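Local coordinates for protein alpha-galactosidase (Lactobacillus brevis, PDB 3MI6) that probably hydrolyses terminal, non-reducing alpha-D-galactose residues of alpha-D-galactosides, as a glycoside hydrolase of family 36, at residues Arg330-Asn335 / Cys628-Phe633; Ile73-Ala78 / Thr269-Thr274; Phe364-Gly369 / Glu396-Ala401. One frame throughout, in Å; residues are numbered along the deposited sequence.

Overall arrangement
Contacts 1 and 3 both build the catalytic barrel: strands 333-335 and 363-366 are neighbours in its parallel sheet, joined by a probable backbone hydrogen bond from Val365 N to Ile334 O (2.9 Å), while Asn335 ND2 reaches Asp367 OD1. Contact 2 belongs to the N-terminal beta domain on the opposite side of the chain's centre, its own centre about 43 Å from that of contact 1 and 52 Å from that of contact 3. Chemistry follows place. Contact 3 is a buried, wholly apolar join of strand and helix; contact 2, also buried, sets a charged guanidinium beside two methyls; contact 1, only partly buried, depends on an arginine bonded to a backbone carbonyl.

Contact 1 of 3, residues Arg330-Asn335 / Cys628-Phe633; sequences RPVLIN and CYRQLF
Arg330 and Arg630 mark the nearest backbone approach of the two segments, yet their CA atoms remain 8.5 Å apart, and the long side chain of Arg630 does the work of spanning that distance. Its chain starts out extended and then bends at the third torsion (chi3 -104°), a turn that brings NE up to the carbonyl of the residue it faces. Arg630 NE donates to Arg330 O over 3.2 Å, with a moderately bent N-H...O angle of 145°. The donor stands above the carbonyl plane, 51° out of it, instead of lying on a lone pair. Beyond this bond the guanidinium reaches along the incoming chain: Arg630 NH2 comes within 4.4 Å of the Pro331 CA atom and of CG2 of Val332, so that the same group is both bonded and loosely packed. Arg330 itself contributes its backbone carbonyl; its side chain sets off away from the helix.

Arg630 NH2 forms a salt bridge with Glu362 and NH1 another with Glu329, and Glu362 also accepts from Val332 N. Gln634 NE2 is a second donor to Arg330 O. A methionine in place of Arg630 would probably leave both glutamates without this cationic partner and take one of the two donors from the carbonyl.

In this (beta/alpha)8 barrel the lead into the first strand, 333-335, is held at its N-terminal end by helix 630-635, which follows helix 613-628 after the last strand, 601-604.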
loop_
_atom_site.group_PDB
_atom_site.type_symbol
_atom_site.label_atom_id
_atom_site.label_comp_id
_atom_site.label_asym_id
_atom_site.label_seq_id
_atom_site.Cartn_x
_atom_site.Cartn_y
_atom_site.Cartn_z
ATOM N N ARG D 330 18.813 25.865 -29.989
ATOM C CA ARG D 330 18.589 27.112 -29.288
ATOM C C ARG D 330 19.819 27.659 -28.596
ATOM O O ARG D 330 20.585 26.923 -27.964
ATOM C CB ARG D 330 17.431 26.953 -28.339
ATOM C CG ARG D 330 16.176 27.009 -29.138
ATOM C CD ARG D 330 15.183 26.058 -28.661
ATOM N NE ARG D 330 14.601 25.301 -29.751
ATOM C CZ ARG D 330 13.348 24.898 -29.724
ATOM N NH1 ARG D 330 12.592 25.239 -28.695
ATOM N NH2 ARG D 330 12.853 24.171 -30.701
ATOM N N PRO D 331 20.018 28.969 -28.718
ATOM C CA PRO D 331 21.286 29.579 -28.324
ATOM C C PRO D 331 21.516 29.519 -26.804
ATOM O O PRO D 331 20.563 29.401 -26.042
ATOM C CB PRO D 331 21.118 31.019 -28.806
ATOM C CG PRO D 331 19.659 31.281 -28.690
ATOM C CD PRO D 331 18.997 29.971 -29.061
ATOM N N VAL D 332 22.772 29.564 -26.370
ATOM C CA VAL D 332 23.060 29.719 -24.957
ATOM C C VAL D 332 22.926 31.198 -24.607
ATOM O O VAL D 332 23.606 32.041 -25.179
ATOM C CB VAL D 332 24.464 29.219 -24.615
ATOM C CG1 VAL D 332 24.769 29.454 -23.142
ATOM C CG2 VAL D 332 24.588 27.762 -24.957
ATOM N N LEU D 333 22.036 31.523 -23.682
ATOM C CA LEU D 333 21.764 32.920 -23.403
ATOM C C LEU D 333 22.207 33.313 -22.009
ATOM O O LEU D 333 22.466 32.458 -21.166
ATOM C CB LEU D 333 20.280 33.206 -23.558
ATOM C CG LEU D 333 19.339 32.504 -22.578
ATOM C CD1 LEU D 333 19.287 33.212 -21.234
ATOM C CD2 LEU D 333 17.948 32.422 -23.173
ATOM N N ILE D 334 22.302 34.615 -21.773
ATOM C CA ILE D 334 22.455 35.125 -20.423
ATOM C C ILE D 334 21.394 36.200 -20.164
ATOM O O ILE D 334 21.069 36.973 -21.043
ATOM C CB ILE D 334 23.870 35.647 -20.158
ATOM C CG1 ILE D 334 23.950 36.226 -18.745
ATOM C CG2 ILE D 334 24.265 36.681 -21.190
ATOM C CD1 ILE D 334 25.346 36.442 -18.261
ATOM N N ASN D 335 20.845 36.212 -18.956
ATOM C CA ASN D 335 19.731 37.074 -18.584
ATOM C C ASN D 335 20.110 37.800 -17.294
ATOM O O ASN D 335 20.570 37.158 -16.336
ATOM C CB ASN D 335 18.485 36.197 -18.386
ATOM C CG ASN D 335 17.225 36.992 -18.070
ATOM O OD1 ASN D 335 17.271 38.046 -17.429
ATOM N ND2 ASN D 335 16.082 36.466 -18.503
ATOM N N CYS D 628 29.107 21.428 -27.758
ATOM C CA CYS D 628 29.621 20.204 -28.384
ATOM C C CYS D 628 28.492 19.193 -28.514
ATOM O O CYS D 628 28.393 18.489 -29.504
ATOM C CB CYS D 628 30.773 19.634 -27.529
ATOM S SG CYS D 628 31.850 18.263 -28.196
ATOM N N TYR D 629 27.617 19.142 -27.521
ATOM C CA TYR D 629 26.607 18.110 -27.498
ATOM C C TYR D 629 25.216 18.703 -27.504
ATOM O O TYR D 629 24.280 18.126 -26.945
ATOM C CB TYR D 629 26.787 17.216 -26.260
ATOM C CG TYR D 629 28.029 16.355 -26.271
ATOM C CD1 TYR D 629 28.070 15.176 -26.999
ATOM C CD2 TYR D 629 29.155 16.714 -25.547
ATOM C CE1 TYR D 629 29.201 14.376 -27.016
ATOM C CE2 TYR D 629 30.289 15.922 -25.557
ATOM C CZ TYR D 629 30.303 14.752 -26.296
ATOM O OH TYR D 629 31.425 13.957 -26.319
ATOM N N ARG D 630 25.065 19.854 -28.143
ATOM C CA ARG D 630 23.793 20.552 -28.064
ATOM C C ARG D 630 22.656 19.765 -28.719
ATOM O O ARG D 630 21.557 19.709 -28.179
ATOM C CB ARG D 630 23.901 21.964 -28.648
ATOM C CG ARG D 630 22.819 22.937 -28.180
ATOM C CD ARG D 630 22.581 23.947 -29.263
ATOM N NE ARG D 630 23.162 25.269 -29.025
ATOM C CZ ARG D 630 24.294 25.711 -29.566
ATOM N NH1 ARG D 630 25.012 24.928 -30.360
ATOM N NH2 ARG D 630 24.716 26.938 -29.295
ATOM N N GLN D 631 22.932 19.152 -29.866
ATOM C CA GLN D 631 21.922 18.395 -30.602
ATOM C C GLN D 631 21.392 17.227 -29.769
ATOM O O GLN D 631 20.187 16.905 -29.773
ATOM C CB GLN D 631 22.523 17.894 -31.914
ATOM C CG GLN D 631 21.530 17.309 -32.906
ATOM C CD GLN D 631 20.585 18.345 -33.479
ATOM O OE1 GLN D 631 20.897 19.531 -33.486
ATOM N NE2 GLN D 631 19.419 17.902 -33.962
ATOM N N LEU D 632 22.310 16.596 -29.044
ATOM C CA LEU D 632 21.987 15.470 -28.181
ATOM C C LEU D 632 21.122 15.922 -26.989
ATOM O O LEU D 632 20.061 15.357 -26.713
ATOM C CB LEU D 632 23.292 14.842 -27.702
ATOM C CG LEU D 632 23.220 13.547 -26.901
ATOM C CD1 LEU D 632 22.324 12.533 -27.595
ATOM C CD2 LEU D 632 24.611 12.967 -26.661
ATOM N N PHE D 633 21.588 16.963 -26.304
ATOM C CA PHE D 633 20.941 17.479 -25.106
ATOM C C PHE D 633 19.544 18.034 -25.386
ATOM O O PHE D 633 18.566 17.696 -24.723
ATOM C CB PHE D 633 21.806 18.571 -24.494
ATOM C CG PHE D 633 22.866 18.067 -23.548
ATOM C CD1 PHE D 633 22.542 17.226 -22.507
ATOM C CD2 PHE D 633 24.177 18.474 -23.680
ATOM C CE1 PHE D 633 23.500 16.782 -21.637
ATOM C CE2 PHE D 633 25.141 18.031 -22.811
ATOM C CZ PHE D 633 24.802 17.185 -21.791
#

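Contact 2 of 3, residues Ile73-Ala78 / Thr269-Thr274; sequences IKAEYA and TSRILT
The guanidinium of Arg271 is gripped at all three of its nitrogens: NE forms a salt bridge with Asp185, NH2 another with Asp84, and NH1 a hydrogen bond with Gln87 O. Two carboxylates probably balance the buried positive charge. Asp185 also accepts from Ala75 N, so one carboxylate links the loop to the arginine through its two oxygens.

Across the contact itself the same group is met by methyls. Ala75 CB lies 3.7 Å from Arg271 NH2, and Ala78 CB lies 3.8 Å from that nitrogen. They approach differently. Ala78 CB sits over one face of the guanidinium, where it is also 4.1 Å from the central carbon, Arg271 CZ, and equally far from Arg271 NH1. Ala75 CB arrives obliquely and touches NH2 alone. The planar cation thus has an apolar lid on part of its surface, while its nitrogens look to polar partners.

The reach of the side chain explains the meeting. Arg271 leaves its strand with CG anti to the backbone N (chi1 -171°), runs on extended through the next bond, and bends at chi3 (-84°), which carries the guanidinium across to the loop. Each alanine offers its CB to that end.

The arrangement fastens a segment without regular secondary structure, in the long connection from strand 31-36 to strand 90-93, onto the N-terminal beta domain of this family 36 enzyme. Strand 270-274 runs there between 174-186 and 258-264, antiparallel to both, while Tyr77 of the loop packs its ring on Leu147 and Leu149 of strand 146-154 and bonds its hydroxyl to Leu180 O of strand 174-186.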
loop_
_atom_site.group_PDB
_atom_site.type_symbol
_atom_site.label_atom_id
_atom_site.label_comp_id
_atom_site.label_asym_id
_atom_site.label_seq_id
_atom_site.Cartn_x
_atom_site.Cartn_y
_atom_site.Cartn_z
ATOM N N ILE D 73 -24.016 2.391 -21.924
ATOM C CA ILE D 73 -23.442 2.522 -23.258
ATOM C C ILE D 73 -22.289 3.515 -23.334
ATOM O O ILE D 73 -22.475 4.701 -23.089
ATOM C CB ILE D 73 -24.497 2.953 -24.296
ATOM C CG1 ILE D 73 -25.522 1.838 -24.540
ATOM C CG2 ILE D 73 -23.821 3.341 -25.600
ATOM C CD1 ILE D 73 -26.557 2.194 -25.585
ATOM N N LYS D 74 -21.105 3.028 -23.685
ATOM C CA LYS D 74 -19.964 3.894 -23.931
ATOM C C LYS D 74 -20.215 4.885 -25.076
ATOM O O LYS D 74 -20.520 4.504 -26.202
ATOM C CB LYS D 74 -18.730 3.070 -24.252
ATOM C CG LYS D 74 -18.098 2.366 -23.074
ATOM C CD LYS D 74 -17.322 1.161 -23.577
ATOM C CE LYS D 74 -18.315 0.156 -24.113
ATOM N NZ LYS D 74 -17.680 -0.899 -24.905
ATOM N N ALA D 75 -20.066 6.169 -24.788
ATOM C CA ALA D 75 -20.362 7.189 -25.772
ATOM C C ALA D 75 -19.115 7.882 -26.252
ATOM O O ALA D 75 -18.053 7.810 -25.628
ATOM C CB ALA D 75 -21.306 8.198 -25.200
ATOM N N GLU D 76 -19.265 8.585 -27.359
ATOM C CA GLU D 76 -18.152 9.268 -27.987
ATOM C C GLU D 76 -18.224 10.772 -27.718
ATOM O O GLU D 76 -17.215 11.460 -27.702
ATOM C CB GLU D 76 -18.177 8.989 -29.485
ATOM C CG GLU D 76 -16.957 9.460 -30.218
ATOM C CD GLU D 76 -15.731 8.606 -29.933
ATOM O OE1 GLU D 76 -15.845 7.609 -29.177
ATOM O OE2 GLU D 76 -14.656 8.937 -30.481
ATOM N N TYR D 77 -19.428 11.272 -27.488
ATOM C CA TYR D 77 -19.643 12.688 -27.231
ATOM C C TYR D 77 -21.049 12.812 -26.711
ATOM O O TYR D 77 -21.959 13.088 -27.467
ATOM C CB TYR D 77 -19.471 13.520 -28.516
ATOM C CG TYR D 77 -19.055 14.944 -28.259
ATOM C CD1 TYR D 77 -17.743 15.260 -27.958
ATOM C CD2 TYR D 77 -19.970 15.968 -28.299
ATOM C CE1 TYR D 77 -17.356 16.549 -27.704
ATOM C CE2 TYR D 77 -19.598 17.258 -28.055
ATOM C CZ TYR D 77 -18.290 17.547 -27.753
ATOM O OH TYR D 77 -17.921 18.852 -27.501
ATOM N N ALA D 78 -21.230 12.603 -25.416
ATOM C CA ALA D 78 -22.574 12.485 -24.861
ATOM C C ALA D 78 -23.194 13.768 -24.285
ATOM O O ALA D 78 -22.494 14.683 -23.839
ATOM C CB ALA D 78 -22.611 11.369 -23.816
ATOM N N THR D 269 -17.026 1.799 -15.210
ATOM C CA THR D 269 -16.450 2.351 -16.434
ATOM C C THR D 269 -15.917 3.765 -16.205
ATOM O O THR D 269 -16.257 4.430 -15.217
ATOM C CB THR D 269 -17.450 2.397 -17.588
ATOM O OG1 THR D 269 -18.292 3.558 -17.466
ATOM C CG2 THR D 269 -18.266 1.129 -17.605
ATOM N N SER D 270 -15.090 4.217 -17.137
ATOM C CA SER D 270 -14.414 5.485 -16.998
ATOM C C SER D 270 -14.712 6.433 -18.139
ATOM O O SER D 270 -14.511 6.092 -19.296
ATOM C CB SER D 270 -12.915 5.251 -16.950
ATOM O OG SER D 270 -12.589 4.395 -15.874
ATOM N N ARG D 271 -15.167 7.638 -17.802
ATOM C CA ARG D 271 -15.248 8.710 -18.772
ATOM C C ARG D 271 -14.126 9.730 -18.552
ATOM O O ARG D 271 -14.074 10.397 -17.516
ATOM C CB ARG D 271 -16.620 9.386 -18.706
ATOM C CG ARG D 271 -16.886 10.391 -19.832
ATOM C CD ARG D 271 -18.363 10.740 -19.914
ATOM N NE ARG D 271 -19.102 9.765 -20.702
ATOM C CZ ARG D 271 -20.429 9.701 -20.770
ATOM N NH1 ARG D 271 -21.174 10.552 -20.082
ATOM N NH2 ARG D 271 -21.013 8.771 -21.515
ATOM N N ILE D 272 -13.232 9.844 -19.532
ATOM C CA ILE D 272 -12.214 10.887 -19.524
ATOM C C ILE D 272 -12.647 12.066 -20.403
ATOM O O ILE D 272 -12.770 11.933 -21.608
ATOM C CB ILE D 272 -10.821 10.367 -20.006
ATOM C CG1 ILE D 272 -10.324 9.194 -19.154
ATOM C CG2 ILE D 272 -9.781 11.471 -19.944
ATOM C CD1 ILE D 272 -11.155 7.932 -19.235
ATOM N N LEU D 273 -12.865 13.221 -19.780
ATOM C CA LEU D 273 -13.303 14.433 -20.464
ATOM C C LEU D 273 -12.177 15.411 -20.452
ATOM O O LEU D 273 -11.592 15.605 -19.414
ATOM C CB LEU D 273 -14.458 15.076 -19.695
ATOM C CG LEU D 273 -15.846 14.464 -19.824
ATOM C CD1 LEU D 273 -16.869 15.304 -19.099
ATOM C CD2 LEU D 273 -16.177 14.372 -21.290
ATOM N N THR D 274 -11.869 16.035 -21.585
ATOM C CA THR D 274 -10.874 17.111 -21.604
ATOM C C THR D 274 -11.189 18.265 -22.564
ATOM O O THR D 274 -11.570 18.052 -23.705
ATOM C CB THR D 274 -9.441 16.592 -21.858
ATOM O OG1 THR D 274 -9.416 15.783 -23.033
ATOM C CG2 THR D 274 -8.942 15.758 -20.670
#

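Contact 3 of 3, residues Phe364-Gly369 / Glu396-Ala401; sequences FVLDDG and EHFSQA
Phe364 and Phe398 meet where a strand of the (beta/alpha)8 barrel receives the helix that follows it: strand 363-366, helix 394-404 and the neighbouring parallel strand 408-413 form one beta-alpha-beta unit. The two rings make an offset edge-to-face pair, with planes at 90° and centroids 5.6 Å apart. Phe398 supplies the edge, its CZ atom lying 3.8 Å from Phe364 CE1, and its CE2 follows close behind at 4.0 Å from the same atom. Phe364 CE1 lies at the edge of the Phe398 ring, in its plane; the offset places the approach near one side of the Phe364 ring instead of over its middle.

Similar first torsions bring the rings together. With CG anti to the backbone N (chi1 180°) the Phe364 ring is carried toward the helix; Phe398 has the same setting (chi1 176°) and reaches the strand from the other side of the contact. Leu366, two residues along, leaves the strand on the same side as Phe364 with its own CG likewise anti, and its CD2 methyl comes obliquely to within 4.4 Å of Phe398 CE2. Phe409 and Met350 pack against Phe398 as well, which fills in the layer between sheet and helices.

Past this apolar join the strand opens into the C-terminal rim of the barrel, where Asp367 and Asp368 are predicted to bind substrate. Asp367 OD1 forms a salt bridge with Lys477. Its other oxygen closes back on the chain: Asp368 N donates to Asp367 OD2 over 2.8 Å, meeting that oxygen on its anti side.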
loop_
_atom_site.group_PDB
_atom_site.type_symbol
_atom_site.label_atom_id
_atom_site.label_comp_id
_atom_site.label_asym_id
_atom_site.label_seq_id
_atom_site.Cartn_x
_atom_site.Cartn_y
_atom_site.Cartn_z
ATOM N N PHE D 364 22.374 37.766 -25.432
ATOM C CA PHE D 364 22.098 38.505 -24.213
ATOM C C PHE D 364 20.630 38.883 -24.209
ATOM O O PHE D 364 20.104 39.291 -25.232
ATOM C CB PHE D 364 22.978 39.750 -24.107
ATOM C CG PHE D 364 22.729 40.542 -22.869
ATOM C CD1 PHE D 364 21.606 41.345 -22.761
ATOM C CD2 PHE D 364 23.589 40.467 -21.807
ATOM C CE1 PHE D 364 21.357 42.059 -21.617
ATOM C CE2 PHE D 364 23.341 41.183 -20.664
ATOM C CZ PHE D 364 22.222 41.979 -20.568
ATOM N N VAL D 365 19.980 38.722 -23.057
ATOM C CA VAL D 365 18.559 39.036 -22.891
ATOM C C VAL D 365 18.295 40.064 -21.789
ATOM O O VAL D 365 18.322 39.730 -20.607
ATOM C CB VAL D 365 17.723 37.794 -22.536
ATOM C CG1 VAL D 365 16.272 38.159 -22.522
ATOM C CG2 VAL D 365 17.981 36.661 -23.508
ATOM N N LEU D 366 18.024 41.307 -22.179
ATOM C CA LEU D 366 17.675 42.339 -21.224
ATOM C C LEU D 366 16.290 42.041 -20.627
ATOM O O LEU D 366 15.315 41.864 -21.369
ATOM C CB LEU D 366 17.678 43.680 -21.938
ATOM C CG LEU D 366 17.229 44.916 -21.176
ATOM C CD1 LEU D 366 18.142 45.161 -20.016
ATOM C CD2 LEU D 366 17.208 46.113 -22.117
ATOM N N ASP D 367 16.195 41.964 -19.298
ATOM C CA ASP D 367 14.929 41.590 -18.661
ATOM C C ASP D 367 14.169 42.812 -18.159
ATOM O O ASP D 367 14.339 43.917 -18.676
ATOM C CB ASP D 367 15.143 40.574 -17.519
ATOM C CG ASP D 367 13.968 39.579 -17.365
ATOM O OD1 ASP D 367 13.974 38.518 -18.040
ATOM O OD2 ASP D 367 13.053 39.846 -16.552
ATOM N N ASP D 368 13.335 42.595 -17.148
ATOM C CA ASP D 368 12.435 43.607 -16.625
ATOM C C ASP D 368 13.192 44.875 -16.238
ATOM O O ASP D 368 14.243 44.803 -15.599
ATOM C CB ASP D 368 11.682 43.039 -15.410
ATOM C CG ASP D 368 10.419 43.820 -15.064
ATOM O OD1 ASP D 368 10.317 45.016 -15.391
ATOM O OD2 ASP D 368 9.521 43.228 -14.444
ATOM N N GLY D 369 12.667 46.029 -16.642
ATOM C CA GLY D 369 13.188 47.302 -16.179
ATOM C C GLY D 369 13.572 48.321 -17.237
ATOM O O GLY D 369 13.896 49.455 -16.911
ATOM N N GLU D 396 18.147 50.825 -29.477
ATOM C CA GLU D 396 18.787 50.606 -30.777
ATOM C C GLU D 396 20.307 50.542 -30.670
ATOM O O GLU D 396 20.957 49.733 -31.333
ATOM C CB GLU D 396 18.383 51.703 -31.760
ATOM C CG GLU D 396 17.914 52.990 -31.088
ATOM C CD GLU D 396 16.439 52.951 -30.704
ATOM O OE1 GLU D 396 15.605 53.336 -31.552
ATOM O OE2 GLU D 396 16.114 52.539 -29.564
ATOM N N HIS D 397 20.865 51.398 -29.823
ATOM C CA HIS D 397 22.302 51.441 -29.613
ATOM C C HIS D 397 22.807 50.184 -28.913
ATOM O O HIS D 397 23.702 49.504 -29.407
ATOM C CB HIS D 397 22.688 52.688 -28.812
ATOM C CG HIS D 397 24.103 52.680 -28.326
ATOM N ND1 HIS D 397 24.461 53.127 -27.073
ATOM C CD2 HIS D 397 25.248 52.263 -28.919
ATOM C CE1 HIS D 397 25.765 52.994 -26.917
ATOM N NE2 HIS D 397 26.266 52.470 -28.023
ATOM N N PHE D 398 22.223 49.887 -27.757
ATOM C CA PHE D 398 22.658 48.772 -26.915
ATOM C C PHE D 398 22.640 47.439 -27.651
ATOM O O PHE D 398 23.446 46.560 -27.367
ATOM C CB PHE D 398 21.785 48.696 -25.662
ATOM C CG PHE D 398 22.083 47.525 -24.774
ATOM C CD1 PHE D 398 23.344 47.346 -24.236
ATOM C CD2 PHE D 398 21.087 46.617 -24.445
ATOM C CE1 PHE D 398 23.618 46.272 -23.397
ATOM C CE2 PHE D 398 21.352 45.540 -23.606
ATOM C CZ PHE D 398 22.624 45.371 -23.082
ATOM N N SER D 399 21.714 47.297 -28.594
ATOM C CA SER D 399 21.620 46.084 -29.390
ATOM C C SER D 399 22.681 46.119 -30.469
ATOM O O SER D 399 23.249 45.096 -30.829
ATOM C CB SER D 399 20.236 45.951 -30.023
ATOM O OG SER D 399 20.163 46.679 -31.231
ATOM N N GLN D 400 22.947 47.307 -30.989
ATOM C CA GLN D 400 24.001 47.469 -31.975
ATOM C C GLN D 400 25.306 46.978 -31.371
ATOM O O GLN D 400 26.048 46.238 -32.000
ATOM C CB GLN D 400 24.115 48.934 -32.403
ATOM C CG GLN D 400 24.929 49.178 -33.668
ATOM C CD GLN D 400 24.600 50.522 -34.311
ATOM O OE1 GLN D 400 25.483 51.214 -34.830
ATOM N NE2 GLN D 400 23.321 50.901 -34.268
ATOM N N ALA D 401 25.576 47.383 -30.137
ATOM C CA ALA D 401 26.750 46.895 -29.428
ATOM C C ALA D 401 26.732 45.369 -29.337
ATOM O O ALA D 401 27.671 44.701 -29.779
ATOM C CB ALA D 401 26.830 47.509 -28.046
#